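Local coordinates for protein xyloglucanase (PDB 2JEP) that hydrolyses the backbone of xyloglucan, a plant cell-wall polysaccharide, as a bacterial glycoside hydrolase of family 5, at residues A[40-45]-A[83-88]; A[123-128]-A[172-177]. All coordinates share one frame; numbering follows the deposited sequence. Where two conformers were deposited one is given.

Interaction 1 (A[40-45]-A[83-88]); sequences SEMGAG and FKSIRI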
loop_
_atom_site.group_PDB
_atom_site.type_symbol
_atom_site.label_atom_id
_atom_site.label_comp_id
_atom_site.label_asym_id
_atom_site.label_seq_id
_atom_site.Cartn_x
_atom_site.Cartn_y
_atom_site.Cartn_z
ATOM N N SER A 40 -3.558 6.884 14.996
ATOM C CA SER A 40 -3.901 8.280 15.141
ATOM C C SER A 40 -2.895 9.217 14.459
ATOM O O SER A 40 -3.284 10.137 13.719
ATOM C CB SER A 40 -4.031 8.611 16.630
ATOM O OG SER A 40 -4.990 7.749 17.215
ATOM N N GLU A 41 -1.611 8.981 14.711
ATOM C CA GLU A 41 -0.572 9.837 14.181
ATOM C C GLU A 41 -0.455 9.753 12.663
ATOM O O GLU A 41 -0.074 10.724 12.027
ATOM C CB GLU A 41 0.762 9.546 14.839
ATOM C CG GLU A 41 0.783 9.890 16.318
ATOM C CD GLU A 41 2.153 9.761 16.934
ATOM O OE1 GLU A 41 3.128 9.484 16.204
ATOM O OE2 GLU A 41 2.266 9.942 18.169
ATOM N N MET A 42 -0.755 8.591 12.099
ATOM C CA MET A 42 -0.635 8.401 10.646
ATOM C C MET A 42 -1.724 9.127 9.848
ATOM O O MET A 42 -1.563 9.359 8.651
ATOM C CB MET A 42 -0.642 6.903 10.310
ATOM C CG MET A 42 0.684 6.240 10.697
ATOM S SD MET A 42 0.734 4.483 10.300
ATOM C CE MET A 42 0.951 4.542 8.508
ATOM N N GLY A 43 -2.863 9.427 10.478
ATOM C CA GLY A 43 -3.907 10.186 9.820
ATOM C C GLY A 43 -4.358 9.526 8.535
ATOM O O GLY A 43 -4.567 8.308 8.479
ATOM N N ALA A 44 -4.567 10.355 7.509
ATOM C CA ALA A 44 -4.893 9.896 6.165
ATOM C C ALA A 44 -3.596 9.831 5.384
ATOM O O ALA A 44 -2.748 10.730 5.459
ATOM C CB ALA A 44 -5.877 10.833 5.479
ATOM N N GLY A 45 -3.426 8.757 4.643
ATOM C CA GLY A 45 -2.255 8.598 3.806
ATOM C C GLY A 45 -2.493 8.807 2.327
ATOM O O GLY A 45 -3.623 8.834 1.859
ATOM N N PHE A 83 -2.588 15.331 4.410
ATOM C CA PHE A 83 -2.172 13.939 4.548
ATOM C C PHE A 83 -0.971 13.872 5.500
ATOM O O PHE A 83 -0.061 14.710 5.426
ATOM C CB PHE A 83 -1.817 13.372 3.173
ATOM C CG PHE A 83 -2.980 13.288 2.232
ATOM C CD1 PHE A 83 -3.846 12.198 2.268
ATOM C CD2 PHE A 83 -3.210 14.268 1.302
ATOM C CE1 PHE A 83 -4.900 12.091 1.396
ATOM C CE2 PHE A 83 -4.282 14.184 0.407
ATOM C CZ PHE A 83 -5.127 13.079 0.460
ATOM N N LYS A 84 -0.948 12.850 6.357
ATOM C CA LYS A 84 0.087 12.697 7.369
ATOM C C LYS A 84 1.030 11.515 7.115
ATOM O O LYS A 84 2.046 11.384 7.805
ATOM C CB LYS A 84 -0.551 12.575 8.749
ATOM C CG LYS A 84 -1.064 13.921 9.291
ATOM C CD LYS A 84 -1.715 13.735 10.656
ATOM C CE LYS A 84 -1.942 15.096 11.320
ATOM N NZ LYS A 84 -3.064 15.822 10.671
ATOM N N SER A 85 0.719 10.685 6.118
ATOM C CA SER A 85 1.530 9.535 5.764
ATOM C C SER A 85 1.646 9.466 4.244
ATOM O O SER A 85 0.695 9.754 3.526
ATOM C CB SER A 85 0.889 8.240 6.239
ATOM O OG SER A 85 0.724 8.229 7.632
ATOM N N ILE A 86 2.817 9.060 3.771
ATOM C CA ILE A 86 3.082 8.843 2.358
ATOM C C ILE A 86 3.514 7.393 2.164
ATOM O O ILE A 86 4.479 6.963 2.797
ATOM C CB ILE A 86 4.234 9.753 1.844
ATOM C CG1 ILE A 86 3.998 11.213 2.234
ATOM C CG2 ILE A 86 4.420 9.537 0.331
ATOM C CD1 ILE A 86 2.842 11.838 1.508
ATOM N N ARG A 87 2.808 6.657 1.299
ATOM C CA ARG A 87 3.238 5.329 0.892
ATOM C C ARG A 87 3.978 5.450 -0.417
ATOM O O ARG A 87 3.487 6.088 -1.355
ATOM C CB ARG A 87 2.062 4.370 0.769
ATOM C CG ARG A 87 2.443 2.953 0.291
ATOM C CD ARG A 87 1.335 1.981 0.582
ATOM N NE ARG A 87 1.604 0.619 0.142
ATOM C CZ ARG A 87 1.183 0.064 -1.004
ATOM N NH1 ARG A 87 0.602 0.795 -1.950
ATOM N NH2 ARG A 87 1.367 -1.256 -1.195
ATOM N N ILE A 88 5.161 4.837 -0.478
ATOM C CA ILE A 88 6.058 4.925 -1.615
ATOM C C ILE A 88 6.246 3.521 -2.189
ATOM O O ILE A 88 7.085 2.745 -1.728
ATOM C CB ILE A 88 7.428 5.545 -1.256
ATOM C CG1 ILE A 88 7.257 6.925 -0.591
ATOM C CG2 ILE A 88 8.334 5.607 -2.482
ATOM C CD1 ILE A 88 8.564 7.543 -0.123
#
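Gly45 and Ser85 form a parallel beta bridge, their CA atoms 4.4 Å apart, where the first and second strands of the (beta/alpha)8 barrel of this family 5 enzyme come together. Ahead of it the chain leaves helix 35-42 at Gly43, whose positive phi of 57° suits glycine; a CB there would also clash with the CD of Lys84. The backbone N of Lys84 donates to Ala44 O at 2.9 Å, and the same oxygen lies near the plane of the Phe83 ring at its edge.

Phe83 has CG anti to its carbonyl carbon (chi1 -65°), which puts its CD1 4.0 Å from Ala44 CB and 3.4 Å from Gly45 O. Ile390 and Met391 of helix 384-393 pack against the same side chain, and Trp46 meets the ring with its plane turned by about 50°. An alanine in place of Phe83 would probably open a gap beside the Ala44 methyl, where Ile390, Met391 and Trp46 would lose a shared apolar neighbour.

Lys84 lays its aliphatic chain along the end of the helix, CB 3.4 Å from Met42 O, before its amine leads away. Glu41 turns its carboxylate to the hydroxyl of Tyr125. Ser85 reaches back to the helix: its CB lies 4.0 Å from Gly45 CA, while the hydroxyl, beside CB of Met42, gives its proton to the carbonyl at the helix end, Ser85 OG to Met42 O at 2.7 Å, in the carbonyl plane and on a lone pair.

Interaction 2 (A[123-128]-A[172-177]); sequences GLYVII and NDRLIF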
loop_
_atom_site.group_PDB
_atom_site.type_symbol
_atom_site.label_atom_id
_atom_site.label_comp_id
_atom_site.label_asym_id
_atom_site.label_seq_id
_atom_site.Cartn_x
_atom_site.Cartn_y
_atom_site.Cartn_z
ATOM N N GLY A 123 8.377 15.459 8.435
ATOM C CA GLY A 123 7.649 15.025 9.621
ATOM C C GLY A 123 6.568 13.996 9.329
ATOM O O GLY A 123 5.787 13.660 10.216
ATOM N N LEU A 124 6.520 13.491 8.094
ATOM C CA LEU A 124 5.464 12.557 7.697
ATOM C C LEU A 124 5.852 11.125 8.042
ATOM O O LEU A 124 7.029 10.806 8.130
ATOM C CB LEU A 124 5.247 12.672 6.189
ATOM C CG LEU A 124 4.789 14.054 5.722
ATOM C CD1 LEU A 124 4.878 14.160 4.214
ATOM C CD2 LEU A 124 3.365 14.388 6.191
ATOM N N TYR A 125 4.853 10.265 8.214
ATOM C CA TYR A 125 5.073 8.833 8.209
ATOM C C TYR A 125 5.314 8.416 6.755
ATOM O O TYR A 125 4.737 9.003 5.825
ATOM C CB TYR A 125 3.858 8.095 8.770
ATOM C CG TYR A 125 3.856 8.052 10.277
ATOM C CD1 TYR A 125 3.357 9.112 11.033
ATOM C CD2 TYR A 125 4.375 6.965 10.952
ATOM C CE1 TYR A 125 3.408 9.081 12.425
ATOM C CE2 TYR A 125 4.405 6.923 12.326
ATOM C CZ TYR A 125 3.928 7.968 13.053
ATOM O OH TYR A 125 3.969 7.887 14.450
ATOM N N VAL A 126 6.148 7.406 6.582
ATOM C CA VAL A 126 6.551 6.951 5.266
ATOM C C VAL A 126 6.546 5.436 5.259
ATOM O O VAL A 126 7.062 4.822 6.204
ATOM C CB VAL A 126 7.971 7.438 4.915
ATOM C CG1 VAL A 126 8.342 7.028 3.481
ATOM C CG2 VAL A 126 8.096 8.947 5.103
ATOM N N ILE A 127 5.965 4.847 4.206
ATOM C CA ILE A 127 5.989 3.404 4.019
ATOM C C ILE A 127 6.747 3.119 2.720
ATOM O O ILE A 127 6.433 3.729 1.696
ATOM C CB ILE A 127 4.560 2.832 3.884
ATOM C CG1 ILE A 127 3.703 3.153 5.118
ATOM C CG2 ILE A 127 4.603 1.316 3.573
ATOM C CD1 ILE A 127 2.206 2.931 4.909
ATOM N N ILE A 128 7.729 2.216 2.757
ATOM C CA ILE A 128 8.404 1.734 1.545
ATOM C C ILE A 128 8.201 0.227 1.445
ATOM O O ILE A 128 8.170 -0.474 2.454
ATOM C CB ILE A 128 9.903 2.078 1.478
ATOM C CG1 ILE A 128 10.683 1.518 2.663
ATOM C CG2 ILE A 128 10.053 3.569 1.329
ATOM C CD1 ILE A 128 12.190 1.782 2.576
ATOM N N ASN A 172 13.827 6.754 12.308
ATOM C CA ASN A 172 12.953 6.502 13.444
ATOM C C ASN A 172 11.662 5.794 13.027
ATOM O O ASN A 172 11.531 5.349 11.866
ATOM C CB ASN A 172 12.752 7.772 14.288
ATOM C CG ASN A 172 11.835 8.792 13.668
ATOM O OD1 ASN A 172 11.072 8.494 12.750
ATOM N ND2 ASN A 172 11.887 10.033 14.200
ATOM N N ASP A 173 10.725 5.673 13.962
ATOM C CA ASP A 173 9.527 4.888 13.751
ATOM C C ASP A 173 8.545 5.522 12.774
ATOM O O ASP A 173 7.523 4.894 12.457
ATOM C CB ASP A 173 8.792 4.592 15.053
ATOM C CG ASP A 173 9.457 3.522 15.902
ATOM O OD1 ASP A 173 10.468 2.918 15.502
ATOM O OD2 ASP A 173 8.905 3.274 17.002
ATOM N N ARG A 174 8.820 6.731 12.292
ATOM C CA ARG A 174 8.025 7.289 11.199
ATOM C C ARG A 174 8.266 6.566 9.874
ATOM O O ARG A 174 7.458 6.700 8.968
ATOM C CB ARG A 174 8.199 8.800 11.056
ATOM C CG ARG A 174 7.365 9.576 12.091
ATOM C CD ARG A 174 7.338 11.085 11.841
ATOM N NE ARG A 174 8.664 11.690 12.005
ATOM C CZ ARG A 174 9.494 12.031 11.019
ATOM N NH1 ARG A 174 9.174 11.800 9.755
ATOM N NH2 ARG A 174 10.684 12.588 11.301
ATOM N N LEU A 175 9.356 5.802 9.753
ATOM C CA LEU A 175 9.580 4.978 8.568
ATOM C C LEU A 175 9.151 3.534 8.855
ATOM O O LEU A 175 9.645 2.877 9.783
ATOM C CB LEU A 175 11.046 5.030 8.130
ATOM C CG LEU A 175 11.366 4.198 6.886
ATOM C CD1 LEU A 175 10.578 4.648 5.640
ATOM C CD2 LEU A 175 12.876 4.232 6.605
ATOM N N ILE A 176 8.213 3.064 8.034
ATOM C CA ILE A 176 7.634 1.737 8.076
ATOM C C ILE A 176 8.087 0.949 6.867
ATOM O O ILE A 176 8.078 1.483 5.760
ATOM C CB ILE A 176 6.099 1.847 8.069
ATOM C CG1 ILE A 176 5.608 2.610 9.312
ATOM C CG2 ILE A 176 5.420 0.455 7.953
ATOM C CD1 ILE A 176 4.174 3.103 9.196
ATOM N N PHE A 177 8.493 -0.301 7.066
ATOM C CA PHE A 177 8.789 -1.190 5.952
ATOM C C PHE A 177 7.581 -2.105 5.723
ATOM O O PHE A 177 7.054 -2.677 6.680
ATOM C CB PHE A 177 9.996 -2.095 6.216
ATOM C CG PHE A 177 11.303 -1.396 6.524
ATOM C CD1 PHE A 177 11.585 -0.111 6.114
ATOM C CD2 PHE A 177 12.291 -2.077 7.194
ATOM C CE1 PHE A 177 12.813 0.473 6.420
ATOM C CE2 PHE A 177 13.519 -1.509 7.473
ATOM C CZ PHE A 177 13.771 -0.224 7.101
#
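Tyr125 and Arg174 meet through their first torsions: chi1 of -83° and -79° sets each CG anti to its own carbonyl carbon, and the arginine chain then bends at chi3 (-65°). As a result Arg174 CG stands over the centre of the Tyr125 ring, 3.8 Å from the centroid, in a CH-pi contact, while the guanidinium stands perpendicular to the phenol. Farther out, Arg174 NH1 donates to Leu124 O at 2.9 Å; the oxygen lies in the guanidinium plane, but the nitrogen is above the carbonyl plane and off its lone pairs. Gly123 CA lies above one guanidinium face and Asn172 OD1 above the opposite one, both displaced toward the rim. That OD1 also accepts from Arg174 N, an Asx turn that fixes the backbone beneath the arginine. NH1 has a second acceptor in Tyr120 O, at the end of helix 106-120.

Beyond this polar end the strands pair in parallel: Val126 N donates to Arg174 O at 2.8 Å, Ile176 N to Val126 O at 2.8 Å, and Ile128 N to Ile176 O at 3.1 Å. Ile127 and Ile176 lie side by side on the face that meets Met42. On the other face Val126 CB touches Leu175 CD1 at 3.9 Å, and Ile128 CG1 packs against Phe177 CD1, also at 3.9 Å. Adjacent parallel strands joined in sequence through helix 150-167 make a beta-alpha-beta unit of the TIM barrel.

Both contacts are largely buried and belong to the same barrel wall: interaction 1 joins its first two strands and interaction 2 its third and fourth, with strands 85-88 and 125-128 adjacent between them. Interaction 1 is mainly a helix end and turn meeting the start of a strand, through a single bridge, one backbone hydrogen bond and a serine hydroxyl, whereas 123-128 and 172-177 pair over three bridges with apolar side chains on both faces. Their more exposed parts differ too: a lysine chain leading away in one, a guanidinium whose NH1 has two carbonyl acceptors in the other. They meet through the Glu41-Tyr125 pair and where Ile88 N probably bonds Ile127 O.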